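Long-range contacts in four helix bundle protein (Bacteroides thetaiotaomicron VPI-5482, PDB 2RLD), which is of unknown function but belongs to the 23S rRNA-intervening sequence (S23) family of four-helix-bundle proteins and binds calcium: residues F18-I22 with S99-S104; I22-Y26 with I42-T47; G46-G50 with A72-A76. Where two conformers were deposited one is given. Residues are numbered along the deposited sequence.

Contact 1: F18-I22 with S99-S104; sequences FAVRI and SINNDS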
loop_
_atom_site.group_PDB
_atom_site.type_symbol
_atom_site.label_atom_id
_atom_site.label_comp_id
_atom_site.label_asym_id
_atom_site.label_seq_id
_atom_site.Cartn_x
_atom_site.Cartn_y
_atom_site.Cartn_z
ATOM N N PHE C 18 -15.954 -18.508 0.061
ATOM C CA PHE C 18 -15.570 -17.610 1.154
ATOM C C PHE C 18 -15.229 -16.208 0.646
ATOM O O PHE C 18 -15.626 -15.212 1.254
ATOM C CB PHE C 18 -14.382 -18.172 1.927
ATOM C CG PHE C 18 -14.054 -17.395 3.179
ATOM C CD1 PHE C 18 -14.887 -17.459 4.285
ATOM C CD2 PHE C 18 -12.919 -16.608 3.240
ATOM C CE1 PHE C 18 -14.592 -16.778 5.440
ATOM C CE2 PHE C 18 -12.610 -15.905 4.417
ATOM C CZ PHE C 18 -13.440 -16.000 5.510
ATOM N N ALA C 19 -14.487 -16.124 -0.461
ATOM C CA ALA C 19 -14.159 -14.854 -1.089
ATOM C C ALA C 19 -15.450 -14.058 -1.331
ATOM O O ALA C 19 -15.519 -12.849 -1.078
ATOM C CB ALA C 19 -13.376 -15.097 -2.425
ATOM N N VAL C 20 -16.494 -14.741 -1.787
ATOM C CA VAL C 20 -17.755 -14.065 -2.080
ATOM C C VAL C 20 -18.384 -13.513 -0.754
ATOM O O VAL C 20 -18.870 -12.373 -0.689
ATOM C CB VAL C 20 -18.738 -15.008 -2.781
ATOM C CG1 VAL C 20 -20.143 -14.377 -2.813
ATOM C CG2 VAL C 20 -18.241 -15.391 -4.238
ATOM N N ARG C 21 -18.349 -14.312 0.291
ATOM C CA ARG C 21 -18.833 -13.865 1.582
ATOM C C ARG C 21 -18.017 -12.655 2.061
ATOM O O ARG C 21 -18.576 -11.706 2.621
ATOM C CB ARG C 21 -18.747 -14.987 2.605
ATOM C CG ARG C 21 -19.666 -16.175 2.291
ATOM C CD ARG C 21 -20.055 -16.900 3.589
ATOM N NE ARG C 21 -20.969 -16.118 4.420
ATOM C CZ ARG C 21 -21.275 -16.423 5.684
ATOM N NH1 ARG C 21 -20.727 -17.484 6.272
ATOM N NH2 ARG C 21 -22.100 -15.649 6.371
ATOM N N ILE C 22 -16.701 -12.682 1.839
ATOM C CA ILE C 22 -15.848 -11.567 2.216
ATOM C C ILE C 22 -16.197 -10.298 1.427
ATOM O O ILE C 22 -16.217 -9.177 1.985
ATOM C CB ILE C 22 -14.361 -11.965 2.113
ATOM C CG1 ILE C 22 -14.020 -12.958 3.230
ATOM C CG2 ILE C 22 -13.452 -10.694 2.138
ATOM C CD1 ILE C 22 -14.083 -12.310 4.648
ATOM N N SER C 99 -20.764 -17.161 11.879
ATOM C CA SER C 99 -21.020 -17.699 10.555
ATOM C C SER C 99 -19.787 -17.630 9.660
ATOM O O SER C 99 -19.408 -18.624 9.050
ATOM C CB SER C 99 -22.188 -16.938 9.916
ATOM O OG SER C 99 -22.569 -17.524 8.686
ATOM N N ILE C 100 -19.156 -16.461 9.605
ATOM C CA ILE C 100 -18.049 -16.214 8.685
ATOM C C ILE C 100 -16.796 -16.865 9.255
ATOM O O ILE C 100 -16.027 -17.491 8.529
ATOM C CB ILE C 100 -17.824 -14.694 8.430
ATOM C CG1 ILE C 100 -19.072 -14.072 7.830
ATOM C CG2 ILE C 100 -16.657 -14.476 7.499
ATOM C CD1 ILE C 100 -19.060 -12.552 7.810
ATOM N N ASN C 101 -16.607 -16.756 10.566
ATOM C CA ASN C 101 -15.408 -17.323 11.177
ATOM C C ASN C 101 -15.369 -18.850 11.101
ATOM O O ASN C 101 -14.304 -19.435 10.946
ATOM C CB ASN C 101 -15.262 -16.863 12.629
ATOM C CG ASN C 101 -13.919 -17.258 13.226
ATOM O OD1 ASN C 101 -12.878 -16.750 12.818
ATOM N ND2 ASN C 101 -13.940 -18.169 14.186
ATOM N N ASN C 102 -16.527 -19.487 11.210
ATOM C CA ASN C 102 -16.624 -20.928 11.070
ATOM C C ASN C 102 -16.227 -21.360 9.665
ATOM O O ASN C 102 -15.554 -22.366 9.507
ATOM C CB ASN C 102 -18.039 -21.410 11.376
ATOM C CG ASN C 102 -18.343 -21.429 12.862
ATOM O OD1 ASN C 102 -17.434 -21.321 13.697
ATOM N ND2 ASN C 102 -19.624 -21.554 13.201
ATOM N N ASP C 103 -16.621 -20.591 8.652
ATOM C CA ASP C 103 -16.199 -20.894 7.280
ATOM C C ASP C 103 -14.676 -20.719 7.123
ATOM O O ASP C 103 -14.007 -21.494 6.405
ATOM C CB ASP C 103 -16.959 -20.006 6.287
ATOM C CG ASP C 103 -18.413 -20.409 6.115
ATOM O OD1 ASP C 103 -18.808 -21.448 6.665
ATOM O OD2 ASP C 103 -19.159 -19.710 5.376
ATOM N N SER C 104 -14.139 -19.679 7.756
ATOM C CA SER C 104 -12.693 -19.406 7.721
ATOM C C SER C 104 -11.918 -20.544 8.341
ATOM O O SER C 104 -10.962 -21.071 7.758
ATOM C CB SER C 104 -12.362 -18.082 8.417
ATOM O OG SER C 104 -11.169 -17.515 7.876
#
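The first and last helices of the bundle run antiparallel here (150°), and two side chains one turn apart bridge the 10.8 Å between their axes. F18, with chi1 near 180° (t), sends its flat ring across to the other backbone: CE1 lies 3.7 Å from I100 CG2 and, at the ring edge, 3.5 Å from I100 O, while CD1 reaches D103 CB at 3.8 Å. The wide ring spans the gap and, buried, needs no polar partner. R21 takes the partly exposed flank, where length and charge are useful. Its chain starts m and t, then bends at chi3 (71°, p), bringing R21 NH1 to D103 OD2 at 2.9 Å in a hydrogen-bonded salt bridge. R21 NH1 and NH2 each donate to S99 OG at 3.0 Å, and I100 CG1 lies over one guanidinium face, 3.7 Å from NH2. D103 is a calcium ligand in a crystal structure of this protein, though without an ion here. I22 adds a looser apolar touch, CD1 to I100 CG2 at 4.4 Å. Around them, helix 62-88 meets F18 through T79 and I100 through L83, its E80 hydrogen-bonds S104 OG, and helix 38-57 packs I49 against F18.

Contact 2: I22-Y26 with I42-T47; sequences IVNLY and ILRSGT. With EDO (1,2-ethanediol), chain S.
Build two alpha-helical segments (phi/psi near -60/-40, loosening to -84/-20 at T47), I22-Y26 and I42-T47, antiparallel (173°), axes 9.3 Å apart, with I22 CA 5.9 Å from G46 CA. I22 (chi1 and chi2 both m) is a knob in a hole formed by I42, L43, G46 and T47. I22 CG2 sits 3.4 Å from I42 O, 3.7 Å from L43 CA and 4.0 Å from T47 CG2, while CG1 lies 3.9 Å from G46 CA. The hole is deep because G46 has no side chain: a CB there would stand 2.6 Å from I22 CG1. L43 (t, p) rests CD1 4.2 Å from V23 CG2 and presses CD2 onto the face of the Y26 ring (chi1 t), 3.8 Å from its centroid, a CH-pi contact. The extended I42 (t, t) meets L25 CD2 with its CD1 at 4.0 Å. T47 OG1 bonds to L43 O and ethanediol O2, each at 2.7 Å. No hydrogen bond links the segments; this antiparallel pair, with its single knob-into-hole, coheres through fit, apolar burial and one CH-pi contact.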
loop_
_atom_site.group_PDB
_atom_site.type_symbol
_atom_site.label_atom_id
_atom_site.label_comp_id
_atom_site.label_asym_id
_atom_site.label_seq_id
_atom_site.Cartn_x
_atom_site.Cartn_y
_atom_site.Cartn_z
ATOM N N ILE C 22 -16.701 -12.682 1.839
ATOM C CA ILE C 22 -15.848 -11.567 2.216
ATOM C C ILE C 22 -16.197 -10.298 1.427
ATOM O O ILE C 22 -16.217 -9.177 1.985
ATOM C CB ILE C 22 -14.361 -11.965 2.113
ATOM C CG1 ILE C 22 -14.020 -12.958 3.230
ATOM C CG2 ILE C 22 -13.452 -10.694 2.138
ATOM C CD1 ILE C 22 -14.083 -12.310 4.648
ATOM N N VAL C 23 -16.498 -10.454 0.147
ATOM C CA VAL C 23 -16.977 -9.309 -0.637
ATOM C C VAL C 23 -18.255 -8.733 -0.041
ATOM O O VAL C 23 -18.411 -7.505 0.090
ATOM C CB VAL C 23 -17.139 -9.646 -2.129
ATOM C CG1 VAL C 23 -17.848 -8.550 -2.896
ATOM C CG2 VAL C 23 -15.807 -9.884 -2.765
ATOM N N ASN C 24 -19.198 -9.597 0.302
ATOM C CA ASN C 24 -20.434 -9.116 0.940
ATOM C C ASN C 24 -20.203 -8.416 2.277
ATOM O O ASN C 24 -20.847 -7.387 2.583
ATOM C CB ASN C 24 -21.422 -10.277 1.083
ATOM C CG ASN C 24 -22.035 -10.694 -0.245
ATOM O OD1 ASN C 24 -22.074 -9.921 -1.201
ATOM N ND2 ASN C 24 -22.541 -11.926 -0.296
ATOM N N LEU C 25 -19.286 -8.952 3.085
ATOM C CA LEU C 25 -18.927 -8.337 4.338
ATOM C C LEU C 25 -18.318 -6.969 4.123
ATOM O O LEU C 25 -18.572 -6.049 4.893
ATOM C CB LEU C 25 -17.953 -9.219 5.117
ATOM C CG LEU C 25 -17.492 -8.655 6.464
ATOM C CD1 LEU C 25 -18.681 -8.455 7.447
ATOM C CD2 LEU C 25 -16.394 -9.558 7.072
ATOM N N TYR C 26 -17.466 -6.855 3.116
ATOM C CA TYR C 26 -16.868 -5.565 2.763
ATOM C C TYR C 26 -17.910 -4.532 2.435
ATOM O O TYR C 26 -17.893 -3.410 2.975
ATOM C CB TYR C 26 -15.897 -5.734 1.607
ATOM C CG TYR C 26 -15.277 -4.443 1.169
ATOM C CD1 TYR C 26 -14.231 -3.891 1.876
ATOM C CD2 TYR C 26 -15.753 -3.769 0.063
ATOM C CE1 TYR C 26 -13.673 -2.707 1.507
ATOM C CE2 TYR C 26 -15.182 -2.594 -0.344
ATOM C CZ TYR C 26 -14.150 -2.059 0.374
ATOM O OH TYR C 26 -13.568 -0.870 -0.007
ATOM N N ILE C 42 -9.465 -6.703 5.423
ATOM C CA ILE C 42 -10.056 -8.038 5.394
ATOM C C ILE C 42 -10.558 -8.419 4.011
ATOM O O ILE C 42 -10.592 -9.609 3.674
ATOM C CB ILE C 42 -11.175 -8.200 6.472
ATOM C CG1 ILE C 42 -11.402 -9.688 6.751
ATOM C CG2 ILE C 42 -12.458 -7.474 6.091
ATOM C CD1 ILE C 42 -12.489 -9.984 7.771
ATOM N N LEU C 43 -10.937 -7.438 3.193
ATOM C CA LEU C 43 -11.231 -7.725 1.793
ATOM C C LEU C 43 -10.022 -8.357 1.128
ATOM O O LEU C 43 -10.129 -9.369 0.436
ATOM C CB LEU C 43 -11.603 -6.442 1.057
ATOM C CG LEU C 43 -11.840 -6.611 -0.445
ATOM C CD1 LEU C 43 -13.004 -7.558 -0.748
ATOM C CD2 LEU C 43 -12.059 -5.215 -1.051
ATOM N N ARG C 44 -8.856 -7.778 1.382
ATOM C CA ARG C 44 -7.616 -8.290 0.818
ATOM C C ARG C 44 -7.245 -9.676 1.356
ATOM O O ARG C 44 -7.004 -10.617 0.577
ATOM C CB ARG C 44 -6.467 -7.310 1.063
ATOM C CG ARG C 44 -5.140 -7.739 0.429
ATOM N N SER C 45 -7.209 -9.833 2.671
ATOM C CA SER C 45 -6.775 -11.097 3.231
ATOM C C SER C 45 -7.780 -12.196 2.911
ATOM O O SER C 45 -7.387 -13.275 2.491
ATOM C CB SER C 45 -6.475 -10.990 4.741
ATOM O OG SER C 45 -7.624 -10.773 5.548
ATOM N N GLY C 46 -9.068 -11.888 3.003
ATOM C CA GLY C 46 -10.115 -12.904 2.859
ATOM C C GLY C 46 -10.221 -13.430 1.434
ATOM O O GLY C 46 -10.519 -14.599 1.219
ATOM N N THR C 47 -10.012 -12.560 0.459
ATOM C CA THR C 47 -10.057 -12.977 -0.948
ATOM C C THR C 47 -8.736 -13.558 -1.427
ATOM O O THR C 47 -8.702 -14.344 -2.399
ATOM C CB THR C 47 -10.494 -11.792 -1.889
ATOM O OG1 THR C 47 -9.534 -10.741 -1.780
ATOM C CG2 THR C 47 -11.915 -11.315 -1.534
HETATM C C1 EDO S . -5.580 -11.663 -4.680
HETATM O O1 EDO S . -4.774 -12.141 -3.588
HETATM C C2 EDO S . -7.036 -11.547 -4.232
HETATM O O2 EDO S . -7.173 -10.593 -3.157
#

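Contact 3: G46-G50 with A72-A76; sequences GTSIG and ALKEA. With EDO (1,2-ethanediol), chain S.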
loop_
_atom_site.group_PDB
_atom_site.type_symbol
_atom_site.label_atom_id
_atom_site.label_comp_id
_atom_site.label_asym_id
_atom_site.label_seq_id
_atom_site.Cartn_x
_atom_site.Cartn_y
_atom_site.Cartn_z
ATOM N N GLY C 46 -9.068 -11.888 3.003
ATOM C CA GLY C 46 -10.115 -12.904 2.859
ATOM C C GLY C 46 -10.221 -13.430 1.434
ATOM O O GLY C 46 -10.519 -14.599 1.219
ATOM N N THR C 47 -10.012 -12.560 0.459
ATOM C CA THR C 47 -10.057 -12.977 -0.948
ATOM C C THR C 47 -8.736 -13.558 -1.427
ATOM O O THR C 47 -8.702 -14.344 -2.399
ATOM C CB THR C 47 -10.494 -11.792 -1.889
ATOM O OG1 THR C 47 -9.534 -10.741 -1.780
ATOM C CG2 THR C 47 -11.915 -11.315 -1.534
ATOM N N SER C 48 -7.649 -13.258 -0.712
ATOM C CA SER C 48 -6.312 -13.749 -1.079
ATOM C C SER C 48 -6.124 -15.233 -0.727
ATOM O O SER C 48 -5.243 -15.890 -1.282
ATOM C CB SER C 48 -5.215 -12.914 -0.425
ATOM O OG SER C 48 -5.193 -11.577 -0.937
ATOM N N ILE C 49 -6.914 -15.745 0.216
ATOM C CA ILE C 49 -6.886 -17.186 0.534
ATOM C C ILE C 49 -7.090 -17.977 -0.782
ATOM O O ILE C 49 -6.223 -18.754 -1.199
ATOM C CB ILE C 49 -7.977 -17.570 1.568
ATOM C CG1 ILE C 49 -7.847 -16.740 2.856
ATOM C CG2 ILE C 49 -7.942 -19.079 1.923
ATOM C CD1 ILE C 49 -9.038 -16.918 3.809
ATOM N N GLY C 50 -8.198 -17.710 -1.485
ATOM C CA GLY C 50 -8.504 -18.433 -2.749
ATOM C C GLY C 50 -7.481 -18.187 -3.843
ATOM O O GLY C 50 -7.152 -19.100 -4.615
ATOM N N ALA C 72 -1.749 -19.247 1.692
ATOM C CA ALA C 72 -3.223 -19.275 1.878
ATOM C C ALA C 72 -3.595 -19.370 3.363
ATOM O O ALA C 72 -4.482 -18.665 3.854
ATOM C CB ALA C 72 -3.843 -20.455 1.109
ATOM N N LEU C 73 -2.879 -20.235 4.085
ATOM C CA LEU C 73 -3.113 -20.383 5.516
ATOM C C LEU C 73 -2.822 -19.082 6.295
ATOM O O LEU C 73 -3.519 -18.737 7.258
ATOM C CB LEU C 73 -2.242 -21.509 6.055
ATOM C CG LEU C 73 -2.392 -21.821 7.534
ATOM C CD1 LEU C 73 -3.863 -22.055 7.892
ATOM C CD2 LEU C 73 -1.514 -23.022 7.872
ATOM N N LYS C 74 -1.779 -18.379 5.873
ATOM C CA LYS C 74 -1.418 -17.103 6.474
ATOM C C LYS C 74 -2.557 -16.126 6.325
ATOM O O LYS C 74 -2.935 -15.396 7.267
ATOM C CB LYS C 74 -0.199 -16.529 5.776
ATOM C CG LYS C 74 0.275 -15.185 6.326
ATOM C CD LYS C 74 1.585 -14.752 5.668
ATOM C CE LYS C 74 1.394 -14.279 4.200
ATOM N NZ LYS C 74 0.828 -12.894 4.168
ATOM N N GLU C 75 -3.079 -16.093 5.113
ATOM C CA GLU C 75 -4.176 -15.172 4.771
ATOM C C GLU C 75 -5.454 -15.530 5.550
ATOM O O GLU C 75 -6.173 -14.649 6.036
ATOM C CB GLU C 75 -4.402 -15.170 3.258
ATOM C CG GLU C 75 -3.234 -14.629 2.418
ATOM C CD GLU C 75 -2.970 -13.129 2.567
ATOM O OE1 GLU C 75 -3.590 -12.448 3.409
ATOM O OE2 GLU C 75 -2.134 -12.621 1.785
ATOM N N ALA C 76 -5.721 -16.818 5.715
ATOM C CA ALA C 76 -6.837 -17.287 6.557
ATOM C C ALA C 76 -6.670 -16.810 8.004
ATOM O O ALA C 76 -7.625 -16.316 8.621
ATOM C CB ALA C 76 -6.936 -18.808 6.500
HETATM C C1 EDO S . -5.580 -11.663 -4.680
HETATM O O1 EDO S . -4.774 -12.141 -3.588
HETATM C C2 EDO S . -7.036 -11.547 -4.232
HETATM O O2 EDO S . -7.173 -10.593 -3.157
#
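This is a close-packed antiparallel helix pair inside the four-helix bundle, where the second and third helices draw together over small residues. The axes of G46-G50 and A72-A76 come within 7.9 Å at 159°, and the CA atoms of I49 and A72 are just 4.4 Å apart. Such closeness depends on the short side chain of A72: A72 CB settles 3.7 Å from I49 O. I49 then supplies the bulk. With chi1 m and chi2 t, its chain runs along the opposing helix, I49 CG1 lying 3.8 Å from E75 CB and CD1 3.5 Å from A76 CA and 3.9 Å from A76 CB. A76, another alanine, lets that isoleucine tip lie against the helix surface. Beyond this tip, I49 also meets F18 of helix 7-32 and I107 of helix 94-116, so it fills the bundle interior. Toward the outside the packing turns polar. S48 CB touches E75 CD at 3.7 Å, but the serine hydroxyl serves its own helix, hydrogen-bonding R44 O, and binds the ethanediol, S48 OG lying 2.7 Å from O1. This ethanediol is probably from the crystallisation liquor; its O2 also donates to T47 OG1 (2.7 Å), which is itself bonded to L43 O. E75 OE2 is a long 3.8 Å from K74 NZ, a lysine whose firmer partner is E55 of a third subunit. No hydrogen bond joins the two segments; their chemistry implies cohesion by van der Waals contact at short range, with the S48 and E75 side chains on the more open side.

How the contacts relate
All three contacts join antiparallel helices of one bundle, and together they draw on all four. Contacts 1 and 2 share I22 on helix 7-32, while contacts 2 and 3 share G46 and T47 on helix 38-57. Contact 1 is partly buried, with an apolar side and a charged one; it alone has hydrogen bonds and a salt bridge between its segments. Contacts 2 and 3 are buried. Contact 2 is apolar across its interface, large side chains around a glycine; contact 3, the closest helix approach, lays one isoleucine against alanines and adds a polar S48-E75 edge without a hydrogen bond between segments. F18 ties them together, its CD2 3.7 Å from G46 O and its CE2 3.8 Å from I49 CD1.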